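Local coordinates for blue copper protein (Hyphomicrobium denitrificans, PDB 3EF4) that binds one copper ion in a type 1 (blue) site and probably carries electrons between redox partners in the bacterial periplasm, at residues A[40-46]-A[76-82]. Residue numbers count along the deposited sequence, not the author numbering.
With CU (copper (II) ion), chain D; PO4 (phosphate ion), chain H.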
loop_
_atom_site.group_PDB
_atom_site.type_symbol
_atom_site.label_atom_id
_atom_site.label_comp_id
_atom_site.label_asym_id
_atom_site.label_seq_id
_atom_site.Cartn_x
_atom_site.Cartn_y
_atom_site.Cartn_z
ATOM N N SER A 40 -16.427 -1.491 2.685
ATOM C CA SER A 40 -15.985 -1.555 4.086
ATOM C C SER A 40 -14.481 -1.623 4.220
ATOM O O SER A 40 -14.010 -2.203 5.211
ATOM C CB SER A 40 -16.662 -2.687 4.844
ATOM O OG SER A 40 -18.086 -2.531 4.737
ATOM N N HIS A 41 -13.762 -1.012 3.294
ATOM C CA HIS A 41 -12.324 -0.853 3.340
ATOM C C HIS A 41 -11.935 0.591 3.168
ATOM O O HIS A 41 -12.736 1.405 2.748
ATOM C CB HIS A 41 -11.671 -1.651 2.233
ATOM C CG HIS A 41 -11.988 -3.110 2.227
ATOM N ND1 HIS A 41 -11.384 -3.989 3.110
ATOM C CD2 HIS A 41 -12.866 -3.815 1.463
ATOM C CE1 HIS A 41 -11.873 -5.180 2.871
ATOM N NE2 HIS A 41 -12.783 -5.128 1.876
ATOM N N ASN A 42 -10.705 0.937 3.463
ATOM C CA ASN A 42 -10.131 2.184 3.032
ATOM C C ASN A 42 -8.663 1.974 2.679
ATOM O O ASN A 42 -8.103 0.901 2.816
ATOM C CB ASN A 42 -10.297 3.324 4.018
ATOM C CG ASN A 42 -9.275 3.387 5.138
ATOM O OD1 ASN A 42 -8.823 2.368 5.634
ATOM N ND2 ASN A 42 -8.931 4.615 5.490
ATOM N N ALA A 43 -8.046 3.076 2.262
ATOM C CA ALA A 43 -6.589 3.087 2.060
ATOM C C ALA A 43 -6.065 4.373 2.656
ATOM O O ALA A 43 -6.567 5.461 2.393
ATOM C CB ALA A 43 -6.211 2.990 0.606
ATOM N N GLU A 44 -5.058 4.258 3.499
ATOM C CA GLU A 44 -4.420 5.416 4.138
ATOM C C GLU A 44 -2.962 5.119 4.404
ATOM O O GLU A 44 -2.549 3.970 4.644
ATOM C CB GLU A 44 -5.158 5.802 5.414
ATOM C CG GLU A 44 -5.093 4.771 6.532
ATOM C CD GLU A 44 -5.865 5.263 7.715
ATOM O OE1 GLU A 44 -7.086 5.351 7.654
ATOM O OE2 GLU A 44 -5.286 5.646 8.739
ATOM N N SER A 45 -2.151 6.156 4.443
ATOM C CA SER A 45 -0.756 6.018 4.764
ATOM C C SER A 45 -0.509 5.356 6.100
ATOM O O SER A 45 -1.215 5.660 7.065
ATOM C CB SER A 45 -0.121 7.422 4.819
ATOM O OG SER A 45 -0.249 8.108 3.604
ATOM N N VAL A 46 0.496 4.508 6.174
ATOM C CA VAL A 46 1.041 4.087 7.460
ATOM C C VAL A 46 2.019 5.185 7.851
ATOM O O VAL A 46 3.143 5.236 7.390
ATOM C CB VAL A 46 1.675 2.712 7.363
ATOM C CG1 VAL A 46 2.310 2.303 8.675
ATOM C CG2 VAL A 46 0.610 1.668 7.023
ATOM N N VAL A 76 3.986 2.814 2.074
ATOM C CA VAL A 76 3.140 1.788 2.675
ATOM C C VAL A 76 1.793 2.387 3.018
ATOM O O VAL A 76 1.737 3.419 3.725
ATOM C CB VAL A 76 3.795 1.203 3.959
ATOM C CG1 VAL A 76 2.919 0.083 4.507
ATOM C CG2 VAL A 76 5.183 0.694 3.678
ATOM N N LEU A 77 0.727 1.726 2.565
ATOM C CA LEU A 77 -0.631 2.087 2.950
ATOM C C LEU A 77 -1.283 0.893 3.620
ATOM O O LEU A 77 -0.949 -0.248 3.370
ATOM C CB LEU A 77 -1.461 2.602 1.789
ATOM C CG LEU A 77 -0.951 3.843 1.078
ATOM C CD1 LEU A 77 0.001 3.510 -0.043
ATOM C CD2 LEU A 77 -2.113 4.684 0.545
ATOM N N LYS A 78 -2.263 1.206 4.477
ATOM C CA LYS A 78 -3.062 0.227 5.129
ATOM C C LYS A 78 -4.543 0.509 4.914
ATOM O O LYS A 78 -4.935 1.602 4.588
ATOM C CB LYS A 78 -2.783 0.209 6.662
ATOM C CG LYS A 78 -3.116 1.528 7.342
ATOM C CD LYS A 78 -2.875 1.456 8.853
ATOM C CE LYS A 78 -3.055 2.844 9.470
ATOM N NZ LYS A 78 -2.822 2.840 10.926
ATOM N N CYS A 79 -5.328 -0.529 5.194
ATOM C CA CYS A 79 -6.760 -0.412 5.420
ATOM C C CYS A 79 -6.954 -0.366 6.928
ATOM O O CYS A 79 -6.501 -1.275 7.628
ATOM C CB CYS A 79 -7.507 -1.569 4.809
ATOM S SG CYS A 79 -9.219 -1.664 5.344
ATOM N N ALA A 80 -7.559 0.718 7.432
ATOM C CA ALA A 80 -7.614 0.898 8.871
ATOM C C ALA A 80 -8.280 -0.271 9.599
ATOM O O ALA A 80 -7.666 -0.797 10.539
ATOM C CB ALA A 80 -8.335 2.189 9.227
ATOM N N PRO A 81 -9.466 -0.718 9.279
ATOM C CA PRO A 81 -10.022 -1.821 10.037
ATOM C C PRO A 81 -9.355 -3.161 9.816
ATOM O O PRO A 81 -9.537 -4.051 10.651
ATOM C CB PRO A 81 -11.475 -1.858 9.525
ATOM C CG PRO A 81 -11.409 -1.308 8.164
ATOM C CD PRO A 81 -10.398 -0.172 8.242
ATOM N N HIS A 82 -8.637 -3.316 8.701
ATOM C CA HIS A 82 -8.078 -4.623 8.402
ATOM C C HIS A 82 -6.569 -4.732 8.429
ATOM O O HIS A 82 -6.023 -5.758 8.062
ATOM C CB HIS A 82 -8.602 -5.161 7.070
ATOM C CG HIS A 82 -10.095 -5.268 7.044
ATOM N ND1 HIS A 82 -10.769 -4.695 5.989
ATOM C CD2 HIS A 82 -10.984 -5.866 7.838
ATOM C CE1 HIS A 82 -12.067 -4.937 6.194
ATOM N NE2 HIS A 82 -12.206 -5.621 7.328
HETATM CU CU CU D . -10.002 -3.546 4.498
HETATM P P PO4 H . -5.793 5.435 12.004
HETATM O O1 PO4 H . -6.709 4.168 12.139
HETATM O O2 PO4 H . -4.292 4.982 11.733
HETATM O O3 PO4 H . -6.277 6.319 10.777
HETATM O O4 PO4 H . -5.829 6.281 13.325
#
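Lys78, Val46 and Glu44 have the most surface covered where residues 40-46 run antiparallel to residues 76-82. Glu44 and Lys78 form a hydrogen-bonded pair: Glu44 N donates to Lys78 O at 2.9 Å, and Lys78 N to Glu44 O at 2.8 Å. Their side chains lie on the same face of the sheet. Lys78 NZ donates to O2 of a phosphate, probably from the crystallisation liquor, at 2.7 Å. Val46 N continues the ladder to Val76 O at 3.0 Å. Val46 CG2 packs on Val76 CG1 at 3.8 Å and on Lys78 CB at 3.7 Å.

This pairing adds the short edge strand 44-45 to strand 73-78 of the cupredoxin fold. At the other end of the contact, before strand 44-45 and after strand 73-78, the two segments reach the type 1 copper site. His41 ND1 and His82 ND1 each bind CU at 2.0 Å, and Cys79 SG binds it at 2.2 Å; Met87 completes the site. Asn42 N donates to the thiolate Cys79 SG at 3.5 Å, and Asn42 OD1 accepts from Ala80 N at 2.7 Å. Asn42 ND2 in turn donates to Glu44 OE1 at 2.9 Å and also hydrogen-bonds Gly59 O.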